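Local coordinates for protein enoyl-CoA hydratase/isomerase (Mycobacterium abscessus, PDB 3QXZ) that probably catalyses the hydration or double-bond isomerisation of enoyl-CoA thioesters, at residues L9-R14 and Y43-D48; A51-V56 and T202-E207; H119-I124 and L215-Q220. One frame throughout, in Å; residues are numbered along the deposited sequence.

Contact 1 of 3, residues L9-R14 and Y43-D48; sequences LHEEIR and YQRLDD. With K (potassium ion), chain D; EDO (1,2-ethanediol), chain I.
The carboxylate of E11 is gripped end-on by the guanidinium group of R45, with NH2 of R45 2.6 Å from OE1 of E11 and NH1 of R45 2.8 Å from OE2 of E11. The first bond is nearly straight (167° at the hydrogen) and the second only a little less so, and each oxygen receives its nitrogen on the syn lone pair. The two flat groups lie nearly coplanar, 23° apart, and the pair forms a two-pronged salt bridge that limits rotation of either end. E11 reaches out with CG anti to the backbone N and an extended chain; R45 comes from the opposite direction and bends at chi3, which turns its NH1/NH2 edge to the acid. Beside this ionic pair, the L46 side chain runs alongside E11 and I13 in the opposite sense, its CD2 touching both, 3.6 Å from OE2 of E11 and 3.7 Å from CD1 of I13.

The strand 8-14 is an outermost strand of the main sheet within this chain, and the axes of segments 9-14 and 43-48 run 8° apart and come within 12.0 Å. This is the N-terminal part of the crotonase fold, where the helix 33-48 packs on the sheet; L46 also touches A18 and I55 on the next two strands.

At the C-terminal end of the helix, the carbonyl oxygens of L46 and D47 each bind the potassium ion at 2.8 Å, in a site completed by D49, V52, T99 and a water. An ethanediol molecule, probably from the crystallisation liquor, bridges Q44 and D47: its O2 accepts from NE2 of Q44 and donates to OD2 of D47, 2.6 Å away, while OE1 of Q44 accepts from its O1.

Contact 2 of 3, residues A51-V56 and T202-E207; sequences AVRVIV and TNVAPE. With K (potassium ion), chain D; EDO (1,2-ethanediol), chain H.
Residues 51-56 run from a loop into the strand 54-59, whereas the segment 202-207 links two helices, with V204 the first residue to leave helical geometry and A205 at the N-cap of the next helix; the segments come nearest at R53 and P206, whose CA atoms are 6.8 Å apart. R53 spans the gap. Its NH1 and NH2 both donate to the single carbonyl oxygen V204 O, at 3.0 Å from NH1 and 2.9 Å from NH2. NH1 arrives nearly in line with the C=O bond (178°), whereas NH2 stands above the carbonyl plane, and both bonds are bent at the hydrogen. Bends at chi2 and chi3 (-62° and -41°) curl the arginine and bring its guanidinium against P206, whose CA lies over one face, 3.4 Å above the plane and toward its rim. CB of P206 is 3.7 Å from NE of R53. The third nitrogen, NE, donates to O2 of an ethanediol, probably from the crystallisation liquor, at 2.9 Å; its O1 in turn bonds to P206 O. V204 and A205 also pack against L164 and G139 of the second subunit. V52 O, just before R53, binds potassium at 2.6 Å. The arrangement is a bidentate arginine-to-carbonyl contact between the loop leading into strand 54-59 of the crotonase fold and the short linker between its C-terminal helices 186-203 and 206-222.

Contact 3 of 3, residues H119-I124 and L215-Q220; sequences HADIRI and LLWDAQ
The indole ring of W217 offers its NE1 edge to the carboxylate of D121, while one face carries the CD2 methyl of L216, 4.2 Å above the plane and toward the rim. NE1 of W217 donates to OD1 of D121 at 2.8 Å. The bond is moderately bent, 148° at the hydrogen; the oxygen lies 19° out of the ring plane and is met nearly along its C-O axis. Carboxylate and ring planes are inclined at 35°. The W217 side chain leaves the helix 206-222 toward the loop that leads into the strand 122-126, and its first torsion, with CG anti to the carbonyl carbon, sets where the indole then lies. The contact thus joins a C-terminal helix of the crotonase fold to the start of an inner strand of its sheet.

Both residues are buried, and the other oxygen, OD2 of D121, has its own partners: a salt bridge with K213 and a bond from the backbone N of V101. Such surroundings would probably stabilise the negative charge of the aspartate. Nearby, NH1 of R123 donates to A120 O at 2.8 Å from above the carbonyl plane. The indole also meets the ring of F95, and W217 packs on T156 of the second subunit.

How the contacts relate
Contact 3 is buried, contacts 1 and 2 partly so, and their chemistry differs: a charged pair at the sheet's outer strand in contact 1, an arginine on a backbone carbonyl in contact 2, a neutral indole N-H on a carboxylate in contact 3. Contacts 1 and 2 touch, L46 and Y43 packing on V52 and I55, and they share the potassium ion and its water. Contact 3 stands apart, its nearest atoms about 6 Å from contact 1 and about 7 Å from contact 2. Contacts 2 and 3 both use helix 206-222 and both meet the second subunit; no other chain touches contact 1. All three reach the same mixed sheet.

Contact 1 of 3, residues L9-R14 and Y43-D48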
loop_
_atom_site.group_PDB
_atom_site.type_symbol
_atom_site.label_atom_id
_atom_site.label_comp_id
_atom_site.label_asym_id
_atom_site.label_seq_id
_atom_site.Cartn_x
_atom_site.Cartn_y
_atom_site.Cartn_z
ATOM N N LEU A 9 2.223 -29.089 -16.101
ATOM C CA LEU A 9 1.158 -28.569 -15.252
ATOM C C LEU A 9 0.201 -29.699 -14.913
ATOM O O LEU A 9 -0.416 -30.290 -15.816
ATOM C CB LEU A 9 0.407 -27.443 -15.965
ATOM C CG LEU A 9 -0.648 -26.686 -15.164
ATOM C CD1 LEU A 9 -0.004 -25.949 -13.997
ATOM C CD2 LEU A 9 -1.386 -25.724 -16.063
ATOM N N HIS A 10 0.081 -30.009 -13.626
ATOM C CA HIS A 10 -0.873 -31.020 -13.168
ATOM C C HIS A 10 -2.117 -30.339 -12.611
ATOM O O HIS A 10 -2.049 -29.215 -12.103
ATOM C CB HIS A 10 -0.238 -31.944 -12.125
ATOM C CG HIS A 10 0.902 -32.766 -12.654
ATOM N ND1 HIS A 10 1.687 -33.552 -11.838
ATOM C CD2 HIS A 10 1.391 -32.921 -13.909
ATOM C CE1 HIS A 10 2.602 -34.165 -12.570
ATOM N NE2 HIS A 10 2.452 -33.795 -13.829
ATOM N N GLU A 11 -3.252 -31.015 -12.710
ATOM C CA GLU A 11 -4.534 -30.478 -12.278
ATOM C C GLU A 11 -5.385 -31.544 -11.602
ATOM O O GLU A 11 -5.502 -32.679 -12.097
ATOM C CB GLU A 11 -5.286 -29.879 -13.468
ATOM C CG GLU A 11 -6.639 -29.274 -13.100
ATOM C CD GLU A 11 -7.362 -28.733 -14.302
ATOM O OE1 GLU A 11 -6.757 -27.959 -15.071
ATOM O OE2 GLU A 11 -8.537 -29.103 -14.495
ATOM N N GLU A 12 -5.969 -31.180 -10.469
ATOM C CA GLU A 12 -6.911 -32.047 -9.754
ATOM C C GLU A 12 -8.032 -31.193 -9.201
ATOM O O GLU A 12 -7.758 -30.183 -8.547
ATOM C CB GLU A 12 -6.200 -32.773 -8.610
ATOM C CG GLU A 12 -7.064 -33.790 -7.862
ATOM C CD GLU A 12 -6.345 -34.367 -6.649
ATOM O OE1 GLU A 12 -5.154 -34.738 -6.777
ATOM O OE2 GLU A 12 -6.968 -34.439 -5.569
ATOM N N ILE A 13 -9.279 -31.582 -9.449
ATOM C CA ILE A 13 -10.442 -30.864 -8.943
ATOM C C ILE A 13 -11.209 -31.775 -8.008
ATOM O O ILE A 13 -11.576 -32.893 -8.397
ATOM C CB ILE A 13 -11.385 -30.406 -10.064
ATOM C CG1 ILE A 13 -10.614 -29.658 -11.157
ATOM C CG2 ILE A 13 -12.553 -29.573 -9.469
ATOM C CD1 ILE A 13 -11.455 -29.311 -12.380
ATOM N N ARG A 14 -11.443 -31.313 -6.787
ATOM C CA ARG A 14 -12.213 -32.076 -5.810
ATOM C C ARG A 14 -12.974 -31.142 -4.884
ATOM O O ARG A 14 -12.407 -30.188 -4.341
ATOM C CB ARG A 14 -11.299 -33.014 -5.010
ATOM N N TYR A 43 -6.249 -21.487 -16.175
ATOM C CA TYR A 43 -6.960 -20.404 -15.482
ATOM C C TYR A 43 -8.291 -20.098 -16.176
ATOM O O TYR A 43 -9.319 -19.958 -15.521
ATOM C CB TYR A 43 -6.113 -19.137 -15.428
ATOM C CG TYR A 43 -5.116 -19.080 -14.305
ATOM C CD1 TYR A 43 -5.314 -19.775 -13.112
ATOM C CD2 TYR A 43 -3.977 -18.301 -14.430
ATOM C CE1 TYR A 43 -4.402 -19.679 -12.062
ATOM C CE2 TYR A 43 -3.044 -18.213 -13.386
ATOM C CZ TYR A 43 -3.268 -18.918 -12.218
ATOM O OH TYR A 43 -2.379 -18.822 -11.164
ATOM N N GLN A 44 -8.277 -19.974 -17.502
ATOM C CA GLN A 44 -9.496 -19.614 -18.215
ATOM C C GLN A 44 -10.573 -20.703 -18.101
ATOM O O GLN A 44 -11.741 -20.421 -17.798
ATOM C CB GLN A 44 -9.215 -19.301 -19.688
ATOM C CG GLN A 44 -10.473 -18.784 -20.417
ATOM C CD GLN A 44 -10.946 -17.460 -19.842
ATOM O OE1 GLN A 44 -10.274 -16.435 -19.986
ATOM N NE2 GLN A 44 -12.108 -17.474 -19.174
ATOM N N ARG A 45 -10.179 -21.956 -18.310
ATOM C CA ARG A 45 -11.126 -23.066 -18.256
ATOM C C ARG A 45 -11.696 -23.221 -16.848
ATOM O O ARG A 45 -12.903 -23.413 -16.682
ATOM C CB ARG A 45 -10.437 -24.354 -18.729
ATOM C CG ARG A 45 -11.287 -25.598 -18.559
ATOM C CD ARG A 45 -10.619 -26.827 -19.173
ATOM N NE ARG A 45 -9.203 -26.911 -18.829
ATOM C CZ ARG A 45 -8.727 -27.309 -17.650
ATOM N NH1 ARG A 45 -9.556 -27.671 -16.669
ATOM N NH2 ARG A 45 -7.412 -27.332 -17.455
ATOM N N LEU A 46 -10.832 -23.135 -15.834
ATOM C CA LEU A 46 -11.263 -23.312 -14.457
ATOM C C LEU A 46 -12.145 -22.150 -14.021
ATOM O O LEU A 46 -13.103 -22.343 -13.268
ATOM C CB LEU A 46 -10.057 -23.497 -13.516
ATOM C CG LEU A 46 -9.247 -24.781 -13.749
ATOM C CD1 LEU A 46 -7.972 -24.732 -12.931
ATOM C CD2 LEU A 46 -10.068 -26.020 -13.417
ATOM N N ASP A 47 -11.838 -20.944 -14.495
ATOM C CA ASP A 47 -12.690 -19.802 -14.192
ATOM C C ASP A 47 -14.100 -20.022 -14.736
ATOM O O ASP A 47 -15.092 -19.727 -14.053
ATOM C CB ASP A 47 -12.099 -18.490 -14.728
ATOM C CG ASP A 47 -12.708 -17.261 -14.078
ATOM O OD1 ASP A 47 -13.063 -17.318 -12.885
ATOM O OD2 ASP A 47 -12.800 -16.233 -14.757
ATOM N N ASP A 48 -14.182 -20.569 -15.950
ATOM C CA ASP A 48 -15.456 -20.802 -16.612
ATOM C C ASP A 48 -16.254 -21.963 -16.024
ATOM O O ASP A 48 -17.473 -22.009 -16.199
ATOM C CB ASP A 48 -15.231 -21.017 -18.107
ATOM C CG ASP A 48 -14.760 -19.762 -18.805
ATOM O OD1 ASP A 48 -14.951 -18.657 -18.246
ATOM O OD2 ASP A 48 -14.203 -19.880 -19.918
HETATM K K K D . -15.090 -21.111 -11.647
HETATM C C1 EDO I . -10.643 -13.805 -17.640
HETATM O O1 EDO I . -10.611 -13.834 -19.073
HETATM C C2 EDO I . -12.075 -13.978 -17.150
HETATM O O2 EDO I . -12.449 -15.363 -17.219
HETATM O O HOH W 1 -17.520 -19.891 -11.488
#

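Contact 2 of 3, residues A51-V56 and T202-E207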
loop_
_atom_site.group_PDB
_atom_site.type_symbol
_atom_site.label_atom_id
_atom_site.label_comp_id
_atom_site.label_asym_id
_atom_site.label_seq_id
_atom_site.Cartn_x
_atom_site.Cartn_y
_atom_site.Cartn_z
ATOM N N ALA A 51 -18.385 -25.354 -11.295
ATOM C CA ALA A 51 -18.120 -26.261 -10.182
ATOM C C ALA A 51 -16.849 -25.892 -9.419
ATOM O O ALA A 51 -16.621 -26.388 -8.321
ATOM C CB ALA A 51 -18.034 -27.686 -10.683
ATOM N N VAL A 52 -16.012 -25.046 -10.014
ATOM C CA VAL A 52 -14.741 -24.659 -9.388
ATOM C C VAL A 52 -14.922 -23.332 -8.644
ATOM O O VAL A 52 -15.140 -22.270 -9.260
ATOM C CB VAL A 52 -13.588 -24.578 -10.397
ATOM C CG1 VAL A 52 -12.308 -24.037 -9.722
ATOM C CG2 VAL A 52 -13.293 -25.960 -11.025
ATOM N N ARG A 53 -14.854 -23.412 -7.324
ATOM C CA ARG A 53 -15.029 -22.259 -6.439
ATOM C C ARG A 53 -13.730 -21.513 -6.144
ATOM O O ARG A 53 -13.755 -20.287 -5.928
ATOM C CB ARG A 53 -15.680 -22.690 -5.117
ATOM C CG ARG A 53 -17.144 -23.200 -5.250
ATOM C CD ARG A 53 -18.130 -22.146 -5.777
ATOM N NE ARG A 53 -17.831 -20.869 -5.155
ATOM C CZ ARG A 53 -18.109 -20.531 -3.906
ATOM N NH1 ARG A 53 -18.872 -21.293 -3.106
ATOM N NH2 ARG A 53 -17.654 -19.368 -3.463
ATOM N N VAL A 54 -12.617 -22.242 -6.126
ATOM C CA VAL A 54 -11.303 -21.672 -5.781
ATOM C C VAL A 54 -10.251 -22.459 -6.535
ATOM O O VAL A 54 -10.384 -23.687 -6.704
ATOM C CB VAL A 54 -10.986 -21.790 -4.250
ATOM C CG1 VAL A 54 -9.657 -21.127 -3.901
ATOM C CG2 VAL A 54 -12.083 -21.222 -3.399
ATOM N N ILE A 55 -9.201 -21.752 -6.955
ATOM C CA ILE A 55 -8.029 -22.356 -7.569
ATOM C C ILE A 55 -6.840 -22.186 -6.632
ATOM O O ILE A 55 -6.571 -21.074 -6.158
ATOM C CB ILE A 55 -7.716 -21.696 -8.924
ATOM C CG1 ILE A 55 -8.890 -21.862 -9.893
ATOM C CG2 ILE A 55 -6.408 -22.246 -9.515
ATOM C CD1 ILE A 55 -8.934 -20.827 -11.034
ATOM N N VAL A 56 -6.136 -23.280 -6.362
ATOM C CA VAL A 56 -4.880 -23.239 -5.594
ATOM C C VAL A 56 -3.735 -23.572 -6.530
ATOM O O VAL A 56 -3.779 -24.606 -7.196
ATOM C CB VAL A 56 -4.918 -24.219 -4.393
ATOM C CG1 VAL A 56 -3.574 -24.243 -3.643
ATOM C CG2 VAL A 56 -6.051 -23.839 -3.438
ATOM N N THR A 202 -17.166 -23.722 0.747
ATOM C CA THR A 202 -18.312 -24.091 1.583
ATOM C C THR A 202 -19.090 -22.865 2.054
ATOM O O THR A 202 -20.318 -22.818 1.934
ATOM C CB THR A 202 -17.826 -24.895 2.786
ATOM O OG1 THR A 202 -17.143 -26.054 2.290
ATOM C CG2 THR A 202 -19.013 -25.332 3.665
ATOM N N ASN A 203 -18.388 -21.857 2.573
ATOM C CA ASN A 203 -19.030 -20.815 3.368
ATOM C C ASN A 203 -19.133 -19.442 2.748
ATOM O O ASN A 203 -19.739 -18.554 3.355
ATOM C CB ASN A 203 -18.347 -20.710 4.727
ATOM C CG ASN A 203 -18.517 -21.972 5.529
ATOM O OD1 ASN A 203 -19.637 -22.446 5.717
ATOM N ND2 ASN A 203 -17.419 -22.545 5.959
ATOM N N VAL A 204 -18.587 -19.276 1.543
ATOM C CA VAL A 204 -18.654 -17.981 0.848
ATOM C C VAL A 204 -19.524 -18.147 -0.397
ATOM O O VAL A 204 -19.339 -19.086 -1.175
ATOM C CB VAL A 204 -17.239 -17.490 0.476
ATOM C CG1 VAL A 204 -17.297 -16.260 -0.456
ATOM C CG2 VAL A 204 -16.422 -17.202 1.751
ATOM N N ALA A 205 -20.495 -17.259 -0.582
ATOM C CA ALA A 205 -21.422 -17.403 -1.717
ATOM C C ALA A 205 -20.668 -17.232 -3.045
ATOM O O ALA A 205 -19.783 -16.374 -3.145
ATOM C CB ALA A 205 -22.562 -16.399 -1.621
ATOM N N PRO A 206 -21.005 -18.029 -4.076
ATOM C CA PRO A 206 -20.237 -17.956 -5.343
ATOM C C PRO A 206 -20.267 -16.581 -5.997
ATOM O O PRO A 206 -19.213 -16.058 -6.392
ATOM C CB PRO A 206 -20.899 -19.015 -6.247
ATOM C CG PRO A 206 -22.061 -19.563 -5.480
ATOM C CD PRO A 206 -21.997 -19.125 -4.062
ATOM N N GLU A 207 -21.445 -15.969 -6.105
ATOM C CA GLU A 207 -21.531 -14.665 -6.754
ATOM C C GLU A 207 -20.916 -13.573 -5.876
ATOM O O GLU A 207 -20.357 -12.593 -6.386
ATOM C CB GLU A 207 -22.978 -14.336 -7.167
ATOM C CG GLU A 207 -23.082 -13.189 -8.167
ATOM C CD GLU A 207 -22.500 -13.473 -9.549
ATOM O OE1 GLU A 207 -22.143 -14.633 -9.875
ATOM O OE2 GLU A 207 -22.412 -12.507 -10.322
HETATM K K K D . -15.090 -21.111 -11.647
HETATM C C1 EDO H . -16.600 -17.554 -8.535
HETATM O O1 EDO H . -16.509 -17.019 -7.213
HETATM C C2 EDO H . -16.299 -19.038 -8.414
HETATM O O2 EDO H . -17.383 -19.732 -7.749
HETATM O O HOH W 1 -17.520 -19.891 -11.488
#

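Contact 3 of 3, residues H119-I124 and L215-Q220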
loop_
_atom_site.group_PDB
_atom_site.type_symbol
_atom_site.label_atom_id
_atom_site.label_comp_id
_atom_site.label_asym_id
_atom_site.label_seq_id
_atom_site.Cartn_x
_atom_site.Cartn_y
_atom_site.Cartn_z
ATOM N N HIS A 119 0.371 -12.703 -8.929
ATOM C CA HIS A 119 -0.954 -12.515 -9.542
ATOM C C HIS A 119 -2.063 -13.038 -8.645
ATOM O O HIS A 119 -3.224 -12.655 -8.836
ATOM C CB HIS A 119 -1.063 -13.246 -10.874
ATOM C CG HIS A 119 -0.202 -12.687 -11.953
ATOM N ND1 HIS A 119 -0.211 -13.209 -13.223
ATOM C CD2 HIS A 119 0.679 -11.661 -11.959
ATOM C CE1 HIS A 119 0.632 -12.519 -13.977
ATOM N NE2 HIS A 119 1.189 -11.582 -13.234
ATOM N N ALA A 120 -1.743 -13.948 -7.723
ATOM C CA ALA A 120 -2.768 -14.574 -6.886
ATOM C C ALA A 120 -3.369 -13.569 -5.895
ATOM O O ALA A 120 -2.736 -12.567 -5.527
ATOM C CB ALA A 120 -2.195 -15.780 -6.125
ATOM N N ASP A 121 -4.599 -13.833 -5.462
ATOM C CA ASP A 121 -5.227 -12.979 -4.446
ATOM C C ASP A 121 -4.512 -13.061 -3.111
ATOM O O ASP A 121 -4.367 -12.059 -2.397
ATOM C CB ASP A 121 -6.685 -13.397 -4.280
ATOM C CG ASP A 121 -7.450 -13.320 -5.565
ATOM O OD1 ASP A 121 -7.415 -12.238 -6.202
ATOM O OD2 ASP A 121 -8.074 -14.333 -5.959
ATOM N N ILE A 122 -4.089 -14.274 -2.783
ATOM C CA ILE A 122 -3.603 -14.619 -1.448
ATOM C C ILE A 122 -2.359 -15.493 -1.631
ATOM O O ILE A 122 -2.327 -16.360 -2.516
ATOM C CB ILE A 122 -4.705 -15.384 -0.685
ATOM C CG1 ILE A 122 -5.936 -14.478 -0.464
ATOM C CG2 ILE A 122 -4.168 -15.999 0.651
ATOM C CD1 ILE A 122 -7.271 -15.244 -0.160
ATOM N N ARG A 123 -1.328 -15.246 -0.825
ATOM C CA ARG A 123 -0.093 -16.045 -0.842
ATOM C C ARG A 123 0.237 -16.552 0.554
ATOM O O ARG A 123 0.235 -15.794 1.523
ATOM C CB ARG A 123 1.098 -15.218 -1.355
ATOM C CG ARG A 123 1.227 -15.205 -2.873
ATOM C CD ARG A 123 2.174 -14.101 -3.400
ATOM N NE ARG A 123 1.646 -12.781 -3.053
ATOM C CZ ARG A 123 0.577 -12.235 -3.612
ATOM N NH1 ARG A 123 -0.055 -12.822 -4.634
ATOM N NH2 ARG A 123 0.123 -11.104 -3.116
ATOM N N ILE A 124 0.550 -17.844 0.618
ATOM C CA ILE A 124 1.104 -18.445 1.830
ATOM C C ILE A 124 2.480 -18.949 1.431
ATOM O O ILE A 124 2.600 -19.722 0.458
ATOM C CB ILE A 124 0.211 -19.594 2.336
ATOM C CG1 ILE A 124 -1.198 -19.064 2.666
ATOM C CG2 ILE A 124 0.849 -20.263 3.583
ATOM C CD1 ILE A 124 -2.175 -20.196 3.065
ATOM N N LEU A 215 -14.543 -6.490 -8.489
ATOM C CA LEU A 215 -14.541 -5.052 -8.189
ATOM C C LEU A 215 -13.187 -4.636 -7.601
ATOM O O LEU A 215 -12.607 -3.617 -8.010
ATOM C CB LEU A 215 -15.709 -4.666 -7.271
ATOM C CG LEU A 215 -15.760 -3.181 -6.885
ATOM C CD1 LEU A 215 -15.685 -2.237 -8.099
ATOM C CD2 LEU A 215 -17.036 -2.934 -6.114
ATOM N N LEU A 216 -12.674 -5.421 -6.660
ATOM C CA LEU A 216 -11.368 -5.117 -6.088
ATOM C C LEU A 216 -10.322 -4.914 -7.198
ATOM O O LEU A 216 -9.617 -3.893 -7.232
ATOM C CB LEU A 216 -10.941 -6.223 -5.114
ATOM C CG LEU A 216 -9.556 -6.086 -4.483
ATOM C CD1 LEU A 216 -9.510 -5.028 -3.442
ATOM C CD2 LEU A 216 -9.162 -7.445 -3.877
ATOM N N TRP A 217 -10.246 -5.882 -8.104
ATOM C CA TRP A 217 -9.205 -5.846 -9.113
ATOM C C TRP A 217 -9.534 -4.929 -10.287
ATOM O O TRP A 217 -8.624 -4.237 -10.767
ATOM C CB TRP A 217 -8.859 -7.254 -9.578
ATOM C CG TRP A 217 -8.057 -8.029 -8.589
ATOM C CD1 TRP A 217 -8.440 -9.140 -7.879
ATOM C CD2 TRP A 217 -6.711 -7.747 -8.206
ATOM N NE1 TRP A 217 -7.404 -9.564 -7.065
ATOM C CE2 TRP A 217 -6.329 -8.730 -7.260
ATOM C CE3 TRP A 217 -5.775 -6.757 -8.582
ATOM C CZ2 TRP A 217 -5.057 -8.765 -6.695
ATOM C CZ3 TRP A 217 -4.505 -6.796 -8.015
ATOM C CH2 TRP A 217 -4.164 -7.783 -7.061
ATOM N N ASP A 218 -10.783 -4.900 -10.774
ATOM C CA ASP A 218 -11.105 -3.952 -11.864
ATOM C C ASP A 218 -10.788 -2.537 -11.451
ATOM O O ASP A 218 -10.282 -1.753 -12.257
ATOM C CB ASP A 218 -12.578 -3.983 -12.284
ATOM C CG ASP A 218 -12.968 -5.225 -13.092
ATOM O OD1 ASP A 218 -12.097 -5.994 -13.570
ATOM O OD2 ASP A 218 -14.176 -5.406 -13.253
ATOM N N ALA A 219 -11.074 -2.203 -10.192
ATOM C CA ALA A 219 -10.824 -0.849 -9.713
ATOM C C ALA A 219 -9.327 -0.517 -9.770
ATOM O O ALA A 219 -8.943 0.580 -10.178
ATOM C CB ALA A 219 -11.423 -0.650 -8.305
ATOM N N GLN A 220 -8.488 -1.493 -9.401
ATOM C CA GLN A 220 -7.030 -1.327 -9.504
ATOM C C GLN A 220 -6.575 -1.259 -10.950
ATOM O O GLN A 220 -5.773 -0.385 -11.306
ATOM C CB GLN A 220 -6.292 -2.470 -8.779
ATOM C CG GLN A 220 -6.526 -2.554 -7.291
ATOM C CD GLN A 220 -5.947 -1.386 -6.566
ATOM O OE1 GLN A 220 -4.840 -0.932 -6.886
ATOM N NE2 GLN A 220 -6.648 -0.898 -5.546
#